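BtGH115A (PDB 5BY3) probably hydrolyses glycosidic bonds as a family GH115 4-O-methyl-alpha-glucuronidase with specificity for decorated arabinogalactans. Local coordinates at residues F238-A252 / E287-D299. Numbering follows the deposited sequence.
Sequences FMGASHCEPMACNAA and EILYTLGMRGVHD
Two backbone hydrogen bonds join M239 to the 287-289 run: M239 N gives to E287 O at 3.1 Å (N-H...O 159°), and M239 O accepts from L289 N at 2.6 Å. This single bridge, at M239 and I288, runs in parallel register. Further along, T291 OG1 donates to A241 O at 2.8 Å, from above the carbonyl plane. T291 turns CB toward 238-252, with OG1 beside its own backbone N (chi1 -78°) and CG2 sent to S242 O, 3.4 Å away. A valine here would probably leave A241 O without its hydroxyl donor.

Apolar contacts surround the bridge: E287 CB lies over one face of the F238 ring, 3.9 Å from its centroid, while I288 CD1 meets M239 CB at 3.7 Å. At the far end R295 NH1 approaches the H243 ring edge near its plane, the guanidinium turned 77° from the ring; R295 NH2 is salt-bridged to E346 and only weakly to D299 OD2.

F238 and Y290 continue the backbone pairing to strands 210-212 and 339-341 respectively, so the contact closes the eight-stranded parallel barrel of the TIM-barrel clan, with helices 265-283 and 308-329 packed against M247 and Y290.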
ATOM      1  N   PHE A 238       5.206  -2.769 -17.329  1.00 52.25           N
ATOM      2  CA  PHE A 238       4.209  -3.742 -17.675  1.00 44.79           C
ATOM      3  C   PHE A 238       2.879  -3.105 -17.401  1.00 47.37           C
ATOM      4  O   PHE A 238       2.609  -2.674 -16.283  1.00 51.62           O
ATOM      5  CB  PHE A 238       4.450  -5.032 -16.904  1.00 46.39           C
ATOM      6  CG  PHE A 238       5.675  -5.758 -17.358  1.00 46.85           C
ATOM      7  CD1 PHE A 238       6.946  -5.320 -16.987  1.00 49.64           C
ATOM      8  CD2 PHE A 238       5.567  -6.874 -18.207  1.00 53.62           C
ATOM      9  CE1 PHE A 238       8.111  -5.983 -17.434  1.00 56.67           C
ATOM     10  CE2 PHE A 238       6.721  -7.541 -18.662  1.00 58.99           C
ATOM     11  CZ  PHE A 238       8.003  -7.095 -18.277  1.00 56.60           C
HETATM   12  N   MSE A 239       2.079  -2.970 -18.451  1.00 49.55           N
HETATM   13  CA  MSE A 239       0.667  -2.621 -18.288  1.00 48.24           C
HETATM   14  C   MSE A 239      -0.035  -3.889 -17.873  1.00 49.00           C
HETATM   15  O   MSE A 239       0.077  -4.942 -18.546  1.00 46.97           O
HETATM   16  CB  MSE A 239       0.105  -2.055 -19.593  1.00 48.47           C
HETATM   17  CG  MSE A 239       0.849  -0.818 -20.095  1.00 51.09           C
HETATM   18 SE   MSE A 239       0.862   0.522 -18.631  1.00 59.75          SE
HETATM   19  CE  MSE A 239      -1.062   0.791 -18.315  1.00 49.88           C
ATOM     20  N   GLY A 240      -0.684  -3.806 -16.713  1.00 45.10           N
ATOM     21  CA  GLY A 240      -1.556  -4.834 -16.157  1.00 40.92           C
ATOM     22  C   GLY A 240      -2.871  -4.125 -15.938  1.00 42.53           C
ATOM     23  O   GLY A 240      -2.993  -2.971 -16.330  1.00 46.65           O
ATOM     24  N   ALA A 241      -3.855  -4.787 -15.325  1.00 42.84           N
ATOM     25  CA  ALA A 241      -5.157  -4.158 -15.004  1.00 40.45           C
ATOM     26  C   ALA A 241      -5.857  -5.025 -13.982  1.00 41.18           C
ATOM     27  O   ALA A 241      -5.366  -6.100 -13.695  1.00 43.51           O
ATOM     28  CB  ALA A 241      -6.036  -3.971 -16.249  1.00 40.33           C
ATOM     29  N   SER A 242      -7.005  -4.577 -13.456  1.00 44.45           N
ATOM     30  CA  SER A 242      -7.584  -5.166 -12.234  1.00 48.92           C
ATOM     31  C   SER A 242      -8.442  -6.411 -12.444  1.00 48.53           C
ATOM     32  O   SER A 242      -8.648  -6.864 -13.594  1.00 46.53           O
ATOM     33  CB  SER A 242      -8.349  -4.110 -11.421  1.00 51.50           C
ATOM     34  OG  SER A 242      -9.659  -3.949 -11.919  1.00 61.17           O
ATOM     35  N   HIS A 243      -8.955  -6.926 -11.323  1.00 45.70           N
ATOM     36  CA  HIS A 243      -9.759  -8.178 -11.234  1.00 48.90           C
ATOM     37  C   HIS A 243     -10.996  -8.194 -12.148  1.00 46.91           C
ATOM     38  O   HIS A 243     -11.579  -9.254 -12.382  1.00 44.83           O
ATOM     39  CB  HIS A 243     -10.188  -8.373  -9.783  1.00 50.11           C
ATOM     40  CG  HIS A 243     -10.504  -7.077  -9.107  1.00 58.29           C
ATOM     41  ND1 HIS A 243     -11.704  -6.422  -9.289  1.00 59.02           N
ATOM     42  CD2 HIS A 243      -9.740  -6.257  -8.350  1.00 53.37           C
ATOM     43  CE1 HIS A 243     -11.678  -5.270  -8.644  1.00 56.77           C
ATOM     44  NE2 HIS A 243     -10.501  -5.148  -8.062  1.00 57.40           N
ATOM     45  N   CYS A 244     -11.372  -7.023 -12.668  1.00 44.60           N
ATOM     46  CA  CYS A 244     -12.517  -6.878 -13.581  1.00 42.29           C
ATOM     47  C   CYS A 244     -12.121  -6.250 -14.930  1.00 45.10           C
ATOM     48  O   CYS A 244     -12.953  -5.623 -15.624  1.00 41.65           O
ATOM     49  CB  CYS A 244     -13.576  -5.992 -12.918  1.00 44.16           C
ATOM     50  SG  CYS A 244     -12.981  -4.294 -12.630  1.00 49.42           S
ATOM     51  N   GLU A 245     -10.842  -6.371 -15.290  1.00 48.72           N
ATOM     52  CA  GLU A 245     -10.349  -5.790 -16.543  1.00 45.06           C
ATOM     53  C   GLU A 245      -9.490  -6.827 -17.290  1.00 44.19           C
ATOM     54  O   GLU A 245      -8.256  -6.639 -17.472  1.00 41.30           O
ATOM     55  CB  GLU A 245      -9.562  -4.524 -16.274  1.00 45.60           C
ATOM     56  CG  GLU A 245     -10.326  -3.314 -15.814  1.00 50.40           C
ATOM     57  CD  GLU A 245      -9.355  -2.205 -15.483  1.00 58.15           C
ATOM     58  OE1 GLU A 245      -8.769  -2.252 -14.365  1.00 67.06           O
ATOM     59  OE2 GLU A 245      -9.137  -1.320 -16.346  1.00 55.60           O
ATOM     60  N   PRO A 246     -10.158  -7.908 -17.749  1.00 42.61           N
ATOM     61  CA  PRO A 246      -9.566  -9.089 -18.357  1.00 39.73           C
ATOM     62  C   PRO A 246      -8.631  -8.859 -19.502  1.00 39.81           C
ATOM     63  O   PRO A 246      -7.614  -9.551 -19.563  1.00 42.37           O
ATOM     64  CB  PRO A 246     -10.770  -9.873 -18.870  1.00 43.16           C
ATOM     65  CG  PRO A 246     -11.905  -9.417 -18.034  1.00 43.86           C
ATOM     66  CD  PRO A 246     -11.630  -7.964 -17.815  1.00 40.65           C
HETATM   67  N   MSE A 247      -8.932  -7.933 -20.430  1.00 38.49           N
HETATM   68  CA  MSE A 247      -7.831  -8.457 -21.338  1.00 45.64           C
HETATM   69  C   MSE A 247      -7.106  -7.275 -21.792  1.00 48.60           C
HETATM   70  O   MSE A 247      -7.311  -6.813 -22.923  1.00 50.93           O
HETATM   71  CB  MSE A 247      -8.210  -9.273 -22.611  1.00 46.95           C
HETATM   72  CG  MSE A 247      -8.666 -10.708 -22.392  1.00 44.79           C
HETATM   73 SE   MSE A 247      -7.115 -11.914 -22.252  1.00 60.60          SE
HETATM   74  CE  MSE A 247      -6.689 -11.678 -24.133  1.00 41.26           C
ATOM     75  N   ALA A 248      -6.270  -6.739 -20.906  1.00 52.20           N
ATOM     76  CA  ALA A 248      -5.826  -5.339 -21.027  1.00 53.08           C
ATOM     77  C   ALA A 248      -7.026  -4.405 -21.324  1.00 49.84           C
ATOM     78  O   ALA A 248      -6.860  -3.303 -21.857  1.00 50.98           O
ATOM     79  CB  ALA A 248      -4.751  -5.224 -22.098  1.00 51.64           C
ATOM     80  N   CYS A 249      -8.224  -4.861 -20.941  1.00 50.23           N
ATOM     81  CA  CYS A 249      -9.495  -4.293 -21.382  1.00 51.73           C
ATOM     82  C   CYS A 249     -10.318  -3.723 -20.254  1.00 52.25           C
ATOM     83  O   CYS A 249     -10.923  -4.435 -19.464  1.00 49.78           O
ATOM     84  CB  CYS A 249     -10.318  -5.341 -22.144  1.00 57.88           C
ATOM     85  SG  CYS A 249     -10.115  -5.202 -23.924  1.00 52.25           S
ATOM     86  N   ASN A 250     -10.332  -2.405 -20.201  1.00 56.82           N
ATOM     87  CA  ASN A 250     -11.109  -1.687 -19.215  1.00 52.83           C
ATOM     88  C   ASN A 250     -12.609  -1.667 -19.593  1.00 44.84           C
ATOM     89  O   ASN A 250     -13.068  -0.763 -20.278  1.00 41.38           O
ATOM     90  CB  ASN A 250     -10.525  -0.265 -19.024  1.00 47.88           C
ATOM     91  CG  ASN A 250     -11.411   0.630 -18.167  1.00 48.39           C
ATOM     92  OD1 ASN A 250     -12.468   0.212 -17.671  1.00 50.69           O
ATOM     93  ND2 ASN A 250     -10.996   1.871 -18.005  1.00 54.59           N
ATOM     94  N   ALA A 251     -13.361  -2.656 -19.122  1.00 45.42           N
ATOM     95  CA  ALA A 251     -14.790  -2.736 -19.392  1.00 42.95           C
ATOM     96  C   ALA A 251     -15.528  -1.495 -18.880  1.00 51.55           C
ATOM     97  O   ALA A 251     -16.341  -0.891 -19.607  1.00 53.39           O
ATOM     98  CB  ALA A 251     -15.338  -3.979 -18.771  1.00 41.29           C
ATOM     99  N   ALA A 252     -15.178  -1.078 -17.652  1.00 65.88           N
ATOM    100  CA  ALA A 252     -15.792   0.083 -16.948  1.00 63.56           C
ATOM    101  C   ALA A 252     -16.000   1.302 -17.830  1.00 59.43           C
ATOM    102  O   ALA A 252     -17.113   1.813 -17.906  1.00 65.05           O
ATOM    103  CB  ALA A 252     -15.009   0.451 -15.691  1.00 59.21           C
ATOM    104  N   GLU A 287       5.030  -5.019 -23.417  1.00 68.01           N
ATOM    105  CA  GLU A 287       5.066  -5.481 -22.043  1.00 65.22           C
ATOM    106  C   GLU A 287       3.712  -5.248 -21.363  1.00 65.81           C
ATOM    107  O   GLU A 287       3.346  -4.106 -20.995  1.00 62.09           O
ATOM    108  CB  GLU A 287       6.219  -4.814 -21.296  1.00 72.14           C
ATOM    109  CG  GLU A 287       7.578  -5.034 -21.977  1.00 76.18           C
ATOM    110  CD  GLU A 287       8.610  -3.978 -21.615  1.00 75.92           C
ATOM    111  OE1 GLU A 287       8.373  -2.764 -21.865  1.00 78.21           O
ATOM    112  OE2 GLU A 287       9.669  -4.373 -21.086  1.00 71.81           O
ATOM    113  N   ILE A 288       2.977  -6.363 -21.256  1.00 58.38           N
ATOM    114  CA  ILE A 288       1.607  -6.431 -20.751  1.00 49.98           C
ATOM    115  C   ILE A 288       1.535  -7.630 -19.847  1.00 49.84           C
ATOM    116  O   ILE A 288       2.155  -8.661 -20.146  1.00 46.61           O
ATOM    117  CB  ILE A 288       0.579  -6.678 -21.895  1.00 48.66           C
ATOM    118  CG1 ILE A 288       0.702  -5.625 -23.017  1.00 43.30           C
ATOM    119  CG2 ILE A 288      -0.848  -6.846 -21.339  1.00 43.64           C
ATOM    120  CD1 ILE A 288       0.382  -4.208 -22.572  1.00 40.95           C
ATOM    121  N   LEU A 289       0.811  -7.470 -18.737  1.00 50.55           N
ATOM    122  CA  LEU A 289       0.377  -8.578 -17.903  1.00 51.67           C
ATOM    123  C   LEU A 289      -1.119  -8.734 -18.100  1.00 54.84           C
ATOM    124  O   LEU A 289      -1.887  -7.796 -17.805  1.00 45.18           O
ATOM    125  CB  LEU A 289       0.697  -8.359 -16.425  1.00 49.10           C
ATOM    126  CG  LEU A 289       2.161  -8.145 -16.021  1.00 54.48           C
ATOM    127  CD1 LEU A 289       2.158  -7.737 -14.556  1.00 59.77           C
ATOM    128  CD2 LEU A 289       3.105  -9.327 -16.253  1.00 50.76           C
ATOM    129  N   TYR A 290      -1.509  -9.912 -18.612  1.00 53.93           N
ATOM    130  CA  TYR A 290      -2.890 -10.171 -19.048  1.00 50.44           C
ATOM    131  C   TYR A 290      -3.654 -10.712 -17.883  1.00 52.50           C
ATOM    132  O   TYR A 290      -3.310 -11.802 -17.363  1.00 52.25           O
ATOM    133  CB  TYR A 290      -2.916 -11.156 -20.232  1.00 50.21           C
ATOM    134  CG  TYR A 290      -2.376 -10.534 -21.489  1.00 51.23           C
ATOM    135  CD1 TYR A 290      -3.220  -9.799 -22.328  1.00 49.17           C
ATOM    136  CD2 TYR A 290      -1.005 -10.597 -21.813  1.00 50.02           C
ATOM    137  CE1 TYR A 290      -2.742  -9.191 -23.458  1.00 41.92           C
ATOM    138  CE2 TYR A 290      -0.522  -9.978 -22.974  1.00 42.46           C
ATOM    139  CZ  TYR A 290      -1.402  -9.275 -23.767  1.00 42.91           C
ATOM    140  OH  TYR A 290      -0.996  -8.621 -24.902  1.00 48.16           O
ATOM    141  N   THR A 291      -4.647  -9.937 -17.431  1.00 45.24           N
ATOM    142  CA  THR A 291      -5.560 -10.433 -16.403  1.00 46.17           C
ATOM    143  C   THR A 291      -6.554 -11.407 -17.069  1.00 44.88           C
ATOM    144  O   THR A 291      -7.134 -11.080 -18.096  1.00 36.37           O
ATOM    145  CB  THR A 291      -6.291  -9.281 -15.656  1.00 44.73           C
ATOM    146  OG1 THR A 291      -5.401  -8.700 -14.695  1.00 54.17           O
ATOM    147  CG2 THR A 291      -7.485  -9.781 -14.879  1.00 46.39           C
ATOM    148  N   LEU A 292      -6.744 -12.591 -16.484  1.00 41.68           N
ATOM    149  CA  LEU A 292      -7.700 -13.551 -17.031  1.00 44.55           C
ATOM    150  C   LEU A 292      -9.029 -13.496 -16.301  1.00 49.24           C
ATOM    151  O   LEU A 292      -9.119 -12.910 -15.215  1.00 48.60           O
ATOM    152  CB  LEU A 292      -7.128 -14.965 -17.016  1.00 42.77           C
ATOM    153  CG  LEU A 292      -5.974 -15.272 -17.967  1.00 45.67           C
ATOM    154  CD1 LEU A 292      -5.847 -16.784 -18.097  1.00 47.69           C
ATOM    155  CD2 LEU A 292      -6.165 -14.625 -19.331  1.00 42.12           C
ATOM    156  N   GLY A 293     -10.056 -14.104 -16.904  1.00 49.64           N
ATOM    157  CA  GLY A 293     -11.351 -14.269 -16.255  1.00 45.58           C
ATOM    158  C   GLY A 293     -12.352 -13.212 -16.644  1.00 48.10           C
ATOM    159  O   GLY A 293     -12.188 -12.536 -17.650  1.00 43.89           O
HETATM  160  N   MSE A 294     -13.392 -13.084 -15.824  1.00 58.21           N
HETATM  161  CA  MSE A 294     -14.525 -12.179 -16.077  1.00 65.33           C
HETATM  162  C   MSE A 294     -15.278 -11.898 -14.788  1.00 68.78           C
HETATM  163  O   MSE A 294     -15.596 -12.815 -14.011  1.00 62.95           O
HETATM  164  CB  MSE A 294     -15.491 -12.749 -17.126  1.00 55.42           C
HETATM  165  CG  MSE A 294     -16.249 -11.597 -17.770  1.00 59.35           C
HETATM  166 SE   MSE A 294     -17.222 -12.242 -19.355  1.00 62.28          SE
HETATM  167  CE  MSE A 294     -18.251 -10.679 -19.946  1.00 63.88           C
ATOM    168  N   ARG A 295     -15.550 -10.611 -14.558  1.00 73.39           N
ATOM    169  CA  ARG A 295     -16.478 -10.150 -13.515  1.00 69.25           C
ATOM    170  C   ARG A 295     -17.498  -9.236 -14.195  1.00 71.83           C
ATOM    171  O   ARG A 295     -17.829  -9.450 -15.378  1.00 76.75           O
ATOM    172  CB  ARG A 295     -15.732  -9.432 -12.373  1.00 68.73           C
ATOM    173  CG  ARG A 295     -14.840 -10.324 -11.509  1.00 61.05           C
ATOM    174  CD  ARG A 295     -14.053  -9.502 -10.484  1.00 64.39           C
ATOM    175  NE  ARG A 295     -14.811  -9.256  -9.250  1.00 60.54           N
ATOM    176  CZ  ARG A 295     -14.996  -8.064  -8.681  1.00 53.18           C
ATOM    177  NH1 ARG A 295     -14.452  -6.954  -9.182  1.00 44.86           N
ATOM    178  NH2 ARG A 295     -15.713  -7.996  -7.569  1.00 56.28           N
ATOM    179  N   GLY A 296     -17.985  -8.228 -13.465  1.00 68.10           N
ATOM    180  CA  GLY A 296     -18.875  -7.217 -14.031  1.00 61.50           C
ATOM    181  C   GLY A 296     -18.179  -6.149 -14.879  1.00 59.29           C
ATOM    182  O   GLY A 296     -16.974  -6.271 -15.213  1.00 52.08           O
ATOM    183  N   VAL A 297     -18.962  -5.123 -15.241  1.00 52.92           N
ATOM    184  CA  VAL A 297     -18.474  -3.879 -15.838  1.00 65.67           C
ATOM    185  C   VAL A 297     -17.442  -3.133 -14.940  1.00 71.69           C
ATOM    186  O   VAL A 297     -16.349  -2.758 -15.417  1.00 69.05           O
ATOM    187  CB  VAL A 297     -19.666  -2.983 -16.300  1.00 67.37           C
ATOM    188  CG1 VAL A 297     -19.247  -1.523 -16.498  1.00 68.90           C
ATOM    189  CG2 VAL A 297     -20.274  -3.551 -17.583  1.00 59.84           C
ATOM    190  N   HIS A 298     -17.789  -2.946 -13.657  1.00 75.33           N
ATOM    191  CA  HIS A 298     -16.866  -2.427 -12.630  1.00 82.01           C
ATOM    192  C   HIS A 298     -16.729  -3.464 -11.492  1.00 84.30           C
ATOM    193  O   HIS A 298     -16.092  -4.498 -11.686  1.00 86.39           O
ATOM    194  CB  HIS A 298     -17.307  -1.038 -12.118  1.00 87.97           C
ATOM    195  CG  HIS A 298     -16.193  -0.224 -11.515  1.00 92.61           C
ATOM    196  ND1 HIS A 298     -15.286  -0.741 -10.611  1.00 96.09           N
ATOM    197  CD2 HIS A 298     -15.852   1.076 -11.678  1.00 91.79           C
ATOM    198  CE1 HIS A 298     -14.430   0.199 -10.254  1.00 96.77           C
ATOM    199  NE2 HIS A 298     -14.753   1.313 -10.888  1.00101.78           N
ATOM    200  N   ASP A 299     -17.303  -3.209 -10.315  1.00 86.35           N
ATOM    201  CA  ASP A 299     -17.511  -4.301  -9.356  1.00 84.07           C
ATOM    202  C   ASP A 299     -18.875  -4.988  -9.573  1.00 83.49           C
ATOM    203  O   ASP A 299     -19.650  -4.612 -10.469  1.00 79.88           O
ATOM    204  CB  ASP A 299     -17.276  -3.857  -7.904  1.00 83.37           C
ATOM    205  CG  ASP A 299     -15.801  -4.016  -7.467  1.00 84.27           C
ATOM    206  OD1 ASP A 299     -14.913  -3.318  -8.009  1.00 73.77           O
ATOM    207  OD2 ASP A 299     -15.529  -4.847  -6.577  1.00 73.69           O
TER